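Local atomic coordinates of PspGI restriction endonuclease (Pyrococcus sp. GI-H, PDB entry 3BM3), a protein that binds its DNA target as a pair of protein subunits and probably cuts it as a type II site-specific restriction endonuclease. Residues T10-P13 against T14-I17; E69-K72 against Q73-A77. The protein carries 2 engineered substitutions. One frame throughout, in Å; residues are numbered along the deposited sequence.

How the contacts relate
Contact 1 is a 3-10 turn in the loop before helix 20-31. Contact 2 is a piece of helix 52-80. Their centres lie 10 Å apart, and Val74 of contact 2 joins them. Its CG1 is 3.3 Å from Pro13 O of contact 1, and its CG2 is 3.7 Å from Ile17 CG1. Ile17 CG2 also reaches Tyr70 CB. Phe92 of helix 85-115 touches side chains of both contacts. Contact 1 meets the bound DNA directly through Thr14 OG1. Contact 2 stands one layer back, its nearest atom about 7 Å from the nucleic acid, with one side near the second subunit.

Contact 1 of 2, residues T10-P13 against T14-I17; sequences TKKP and TQNI. With nucleotides of chain B.
Lys12 and Gln15 meet round a short 3-10 turn, residues 13-16, that Lys12 leads into, their side chains crossing at a slant. Three backbone bonds tie the turn: Gln15 N to Lys12 O at 3.0 Å, Asn16 N to Pro13 O at 3.1 Å, and Ile17 N to Thr14 O.

The side chain of Gln15 folds back over the start of this turn. Its CB sits 3.4 Å from Lys12 O. CG lies anti to the carbonyl carbon (chi1 -67°), and the chain then runs extended, which carries CD to 3.7 Å from Lys12 CB. At the tip, OE1 accepts Lys12 N at 3.2 Å. The N-H comes from above the amide plane, and the bond is bent, at 142°. OE1 also touches Lys11 CB, while NE2 lies against Lys12 CD. One side chain holds a backbone N-H and packs on two lysine chains.

Asn16 turns its amide to the N-terminal arm, where OD1 accepts a bond from Asp8 N. Pro13 packs on Leu88 of helix 85-115 and on Tyr78 of helix 52-80. Ile17 is wedged between the same two helices, on Phe92 and Tyr67.

The turn presents Thr14 to the DNA backbone. Lys12 CD passes 4.0 Å from OP2 of DA10 of chain B. Both lie by the sugar-phosphate backbone, consistent with a hold on it rather than on bases. With chi1 at 58°, Thr14 OG1 sits between its own N and carbonyl carbon and donates to OP2 of DT11 of chain B at 2.8 Å.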
loop_
_atom_site.group_PDB
_atom_site.type_symbol
_atom_site.label_atom_id
_atom_site.label_comp_id
_atom_site.label_asym_id
_atom_site.label_seq_id
_atom_site.Cartn_x
_atom_site.Cartn_y
_atom_site.Cartn_z
ATOM N N THR C 10 -23.213 -21.665 6.129
ATOM C CA THR C 10 -23.445 -21.517 4.694
ATOM C C THR C 10 -23.045 -20.117 4.197
ATOM O O THR C 10 -23.082 -19.847 3.001
ATOM C CB THR C 10 -24.905 -21.792 4.315
ATOM O OG1 THR C 10 -25.734 -20.744 4.801
ATOM C CG2 THR C 10 -25.377 -23.164 4.885
ATOM N N LYS C 11 -22.687 -19.230 5.114
ATOM C CA LYS C 11 -22.152 -17.900 4.745
ATOM C C LYS C 11 -20.629 -17.936 4.682
ATOM O O LYS C 11 -20.018 -18.901 5.121
ATOM C CB LYS C 11 -22.576 -16.849 5.761
ATOM C CG LYS C 11 -24.043 -16.622 5.834
ATOM C CD LYS C 11 -24.350 -15.593 6.883
ATOM C CE LYS C 11 -25.807 -15.205 6.883
ATOM N NZ LYS C 11 -26.120 -14.273 8.025
ATOM N N LYS C 12 -20.032 -16.884 4.118
ATOM C CA LYS C 12 -18.588 -16.710 4.223
ATOM C C LYS C 12 -18.320 -16.607 5.727
ATOM O O LYS C 12 -19.130 -16.049 6.478
ATOM C CB LYS C 12 -18.091 -15.468 3.486
ATOM C CG LYS C 12 -18.107 -15.555 1.964
ATOM C CD LYS C 12 -17.605 -14.255 1.332
ATOM C CE LYS C 12 -17.674 -14.337 -0.181
ATOM N NZ LYS C 12 -18.041 -13.030 -0.801
ATOM N N PRO C 13 -17.228 -17.205 6.198
ATOM C CA PRO C 13 -17.020 -17.250 7.644
ATOM C C PRO C 13 -17.075 -15.888 8.324
ATOM O O PRO C 13 -17.697 -15.723 9.354
ATOM C CB PRO C 13 -15.620 -17.872 7.794
ATOM C CG PRO C 13 -15.037 -17.959 6.428
ATOM C CD PRO C 13 -16.153 -17.862 5.441
ATOM N N THR C 14 -16.458 -14.888 7.709
ATOM C CA THR C 14 -16.362 -13.605 8.341
ATOM C C THR C 14 -17.687 -12.873 8.363
ATOM O O THR C 14 -17.851 -11.883 9.103
ATOM C CB THR C 14 -15.304 -12.725 7.639
ATOM O OG1 THR C 14 -15.682 -12.588 6.266
ATOM C CG2 THR C 14 -13.903 -13.351 7.721
ATOM N N GLN C 15 -18.633 -13.323 7.545
ATOM C CA GLN C 15 -19.986 -12.722 7.563
ATOM C C GLN C 15 -20.760 -13.067 8.824
ATOM O O GLN C 15 -21.818 -12.477 9.080
ATOM C CB GLN C 15 -20.778 -13.096 6.338
ATOM C CG GLN C 15 -20.203 -12.506 5.098
ATOM C CD GLN C 15 -20.883 -13.006 3.844
ATOM O OE1 GLN C 15 -21.485 -14.082 3.815
ATOM N NE2 GLN C 15 -20.729 -12.250 2.778
ATOM N N ASN C 16 -20.236 -14.024 9.585
ATOM C CA ASN C 16 -20.735 -14.372 10.906
ATOM C C ASN C 16 -20.147 -13.564 12.053
ATOM O O ASN C 16 -20.597 -13.684 13.204
ATOM C CB ASN C 16 -20.466 -15.840 11.179
ATOM C CG ASN C 16 -21.373 -16.732 10.370
ATOM O OD1 ASN C 16 -22.568 -16.760 10.608
ATOM N ND2 ASN C 16 -20.831 -17.377 9.358
ATOM N N ILE C 17 -19.147 -12.752 11.750
ATOM C CA ILE C 17 -18.513 -11.922 12.748
ATOM C C ILE C 17 -19.174 -10.552 12.732
ATOM O O ILE C 17 -19.221 -9.896 11.694
ATOM C CB ILE C 17 -16.987 -11.741 12.529
ATOM C CG1 ILE C 17 -16.270 -13.104 12.494
ATOM C CG2 ILE C 17 -16.456 -10.833 13.619
ATOM C CD1 ILE C 17 -14.840 -13.039 12.180
ATOM P P DT B 11 -15.375 -9.186 6.753
ATOM O OP1 DT B 11 -15.213 -9.318 8.210
ATOM O OP2 DT B 11 -16.449 -9.931 6.054
ATOM O "O5'" DT B 11 -15.531 -7.641 6.403
ATOM C "C5'" DT B 11 -14.639 -6.685 6.964
ATOM C "C4'" DT B 11 -14.730 -5.390 6.193
ATOM O "O4'" DT B 11 -14.279 -5.589 4.844
ATOM C "C3'" DT B 11 -16.149 -4.859 6.030
ATOM O "O3'" DT B 11 -16.504 -4.111 7.198
ATOM C "C2'" DT B 11 -16.063 -4.028 4.758
ATOM C "C1'" DT B 11 -14.773 -4.502 4.081
ATOM N N1 DT B 11 -14.901 -4.946 2.685
ATOM C C2 DT B 11 -14.254 -4.199 1.733
ATOM O O2 DT B 11 -13.629 -3.184 2.001
ATOM N N3 DT B 11 -14.363 -4.678 0.455
ATOM C C4 DT B 11 -15.052 -5.799 0.040
ATOM O O4 DT B 11 -15.048 -6.113 -1.148
ATOM C C5 DT B 11 -15.734 -6.525 1.091
ATOM C C7 DT B 11 -16.526 -7.741 0.733
ATOM C C6 DT B 11 -15.625 -6.068 2.345
ATOM P P DA B 10 -13.127 -13.298 1.804
ATOM O OP1 DA B 10 -13.454 -14.481 2.652
ATOM O OP2 DA B 10 -13.901 -13.041 0.577
ATOM O "O5'" DA B 10 -13.207 -12.040 2.767
ATOM C "C5'" DA B 10 -12.393 -12.002 3.926
ATOM C "C4'" DA B 10 -12.492 -10.658 4.598
ATOM O "O4'" DA B 10 -11.867 -9.649 3.777
ATOM C "C3'" DA B 10 -13.917 -10.182 4.844
ATOM O "O3'" DA B 10 -13.964 -9.549 6.109
ATOM C "C2'" DA B 10 -14.168 -9.197 3.712
ATOM C "C1'" DA B 10 -12.788 -8.606 3.476
ATOM N N9 DA B 10 -12.541 -8.219 2.094
ATOM C C8 DA B 10 -12.845 -8.937 0.965
ATOM N N7 DA B 10 -12.467 -8.363 -0.147
ATOM C C5 DA B 10 -11.881 -7.178 0.277
ATOM C C6 DA B 10 -11.275 -6.134 -0.422
ATOM N N6 DA B 10 -11.141 -6.129 -1.749
ATOM N N1 DA B 10 -10.801 -5.090 0.293
ATOM C C2 DA B 10 -10.922 -5.120 1.629
ATOM N N3 DA B 10 -11.463 -6.061 2.406
ATOM C C4 DA B 10 -11.930 -7.071 1.654
#

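Contact 2 of 2, residues E69-K72 against Q73-A77; sequences EYEK and QVREA
Lys72, Gln73 and Arg75 bury the most surface where two successive turns of helix 52-80 meet. The backbone bonds are those of a regular alpha-helix, each from i+4 back to i, such as Glu76 N to Lys72 O at 2.9 Å.

Lys72 reaches along the helix to Glu76. Its CG lies anti to the backbone N (chi1 180°), and a bend at chi4 brings NZ to 3.1 Å from Glu76 OE2. NZ meets that oxygen nearly along its C-O axis. This salt bridge lies on an exposed side of the helix.

Gln73 runs beside Tyr70, both side chains pointing the same way. Its NE2 comes to the edge of the ring, 3.9 Å from CD1, with the amide and ring planes 73° apart. Water 1 accepts from NE2 at 2.8 Å and gives a weak bond to Glu69 O. The amide also grips the N-terminal arm, OE1 taking Leu5 N and NE2 giving to Arg3 O, while Tyr70 OH is hydrogen-bonded to Glu26 OE1.

Arg75 is buried and forms an i to i+4 salt bridge with Glu71. Its NE is salt-bridged to Glu89 OE2 of helix 85-115, so the guanidinium links the two helices. Glu71 OE2 is salt-bridged to Arg96 NH1 and hydrogen-bonded to Tyr67 OH, which would fix the carboxylate. OE1 faces Arg75 NH2 at 3.1 Å. That oxygen lies in the guanidinium plane but is met from above the carboxylate, the planes being 82° apart. Water 2 gives to Glu71 OE1 at 2.7 Å and accepts from Arg75 NH1 at 3.0 Å.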
loop_
_atom_site.group_PDB
_atom_site.type_symbol
_atom_site.label_atom_id
_atom_site.label_comp_id
_atom_site.label_asym_id
_atom_site.label_seq_id
_atom_site.Cartn_x
_atom_site.Cartn_y
_atom_site.Cartn_z
ATOM N N GLU C 69 -12.328 -13.020 19.901
ATOM C CA GLU C 69 -13.244 -13.945 20.539
ATOM C C GLU C 69 -14.295 -14.403 19.560
ATOM O O GLU C 69 -14.635 -15.580 19.507
ATOM C CB GLU C 69 -13.925 -13.299 21.743
ATOM C CG GLU C 69 -12.974 -12.978 22.895
ATOM C CD GLU C 69 -13.682 -12.270 24.054
ATOM O OE1 GLU C 69 -14.626 -12.864 24.615
ATOM O OE2 GLU C 69 -13.286 -11.127 24.425
ATOM N N TYR C 70 -14.824 -13.474 18.786
ATOM C CA TYR C 70 -15.790 -13.833 17.749
ATOM C C TYR C 70 -15.143 -14.678 16.664
ATOM O O TYR C 70 -15.710 -15.662 16.216
ATOM C CB TYR C 70 -16.403 -12.600 17.130
ATOM C CG TYR C 70 -17.377 -11.868 18.024
ATOM C CD1 TYR C 70 -18.190 -12.546 18.930
ATOM C CD2 TYR C 70 -17.509 -10.484 17.955
ATOM C CE1 TYR C 70 -19.081 -11.862 19.737
ATOM C CE2 TYR C 70 -18.392 -9.807 18.757
ATOM C CZ TYR C 70 -19.192 -10.496 19.627
ATOM O OH TYR C 70 -20.102 -9.854 20.442
ATOM N N GLU C 71 -13.941 -14.296 16.269
ATOM C CA GLU C 71 -13.206 -15.044 15.242
ATOM C C GLU C 71 -13.037 -16.490 15.694
ATOM O O GLU C 71 -13.166 -17.411 14.907
ATOM C CB GLU C 71 -11.837 -14.426 15.059
ATOM C CG GLU C 71 -11.054 -14.994 13.907
ATOM C CD GLU C 71 -9.671 -14.426 13.824
ATOM O OE1 GLU C 71 -8.835 -14.802 14.665
ATOM O OE2 GLU C 71 -9.421 -13.601 12.934
ATOM N N LYS C 72 -12.738 -16.682 16.980
ATOM C CA LYS C 72 -12.517 -18.019 17.543
ATOM C C LYS C 72 -13.802 -18.817 17.479
ATOM O O LYS C 72 -13.814 -19.988 17.092
ATOM C CB LYS C 72 -12.050 -17.899 18.982
ATOM C CG LYS C 72 -11.796 -19.215 19.655
ATOM C CD LYS C 72 -11.164 -18.981 21.016
ATOM C CE LYS C 72 -11.007 -20.276 21.763
ATOM N NZ LYS C 72 -10.188 -21.233 20.972
ATOM N N GLN C 73 -14.918 -18.189 17.824
ATOM C CA GLN C 73 -16.197 -18.874 17.699
ATOM C C GLN C 73 -16.468 -19.330 16.279
ATOM O O GLN C 73 -16.906 -20.456 16.030
ATOM C CB GLN C 73 -17.334 -17.965 18.131
ATOM C CG GLN C 73 -17.348 -17.687 19.612
ATOM C CD GLN C 73 -18.536 -16.878 20.006
ATOM O OE1 GLN C 73 -19.638 -17.083 19.482
ATOM N NE2 GLN C 73 -18.327 -15.932 20.892
ATOM N N VAL C 74 -16.223 -18.430 15.339
ATOM C CA VAL C 74 -16.458 -18.708 13.939
ATOM C C VAL C 74 -15.496 -19.790 13.447
ATOM O O VAL C 74 -15.891 -20.730 12.762
ATOM C CB VAL C 74 -16.331 -17.440 13.107
ATOM C CG1 VAL C 74 -16.379 -17.771 11.623
ATOM C CG2 VAL C 74 -17.440 -16.503 13.444
ATOM N N ARG C 75 -14.238 -19.694 13.857
ATOM C CA ARG C 75 -13.250 -20.698 13.514
ATOM C C ARG C 75 -13.701 -22.085 13.948
ATOM O O ARG C 75 -13.716 -23.055 13.160
ATOM C CB ARG C 75 -11.917 -20.367 14.187
ATOM C CG ARG C 75 -10.832 -21.369 13.796
ATOM C CD ARG C 75 -9.523 -21.049 14.475
ATOM N NE ARG C 75 -8.906 -19.887 13.865
ATOM C CZ ARG C 75 -8.866 -18.664 14.385
ATOM N NH1 ARG C 75 -9.396 -18.407 15.575
ATOM N NH2 ARG C 75 -8.292 -17.699 13.708
ATOM N N GLU C 76 -14.089 -22.185 15.211
ATOM C CA GLU C 76 -14.517 -23.478 15.727
ATOM C C GLU C 76 -15.693 -24.047 14.937
ATOM O O GLU C 76 -15.734 -25.243 14.634
ATOM C CB GLU C 76 -14.811 -23.374 17.230
ATOM C CG GLU C 76 -13.547 -23.096 18.024
ATOM C CD GLU C 76 -13.776 -22.956 19.521
ATOM O OE1 GLU C 76 -14.950 -22.971 19.983
ATOM O OE2 GLU C 76 -12.765 -22.805 20.242
ATOM N N ALA C 77 -16.644 -23.201 14.571
ATOM C CA ALA C 77 -17.824 -23.647 13.844
ATOM C C ALA C 77 -17.437 -24.152 12.477
ATOM O O ALA C 77 -17.926 -25.213 12.048
ATOM C CB ALA C 77 -18.861 -22.511 13.734
HETATM O O HOH W 1 -16.072 -16.350 22.521
HETATM O O HOH W 2 -9.295 -15.835 17.164
#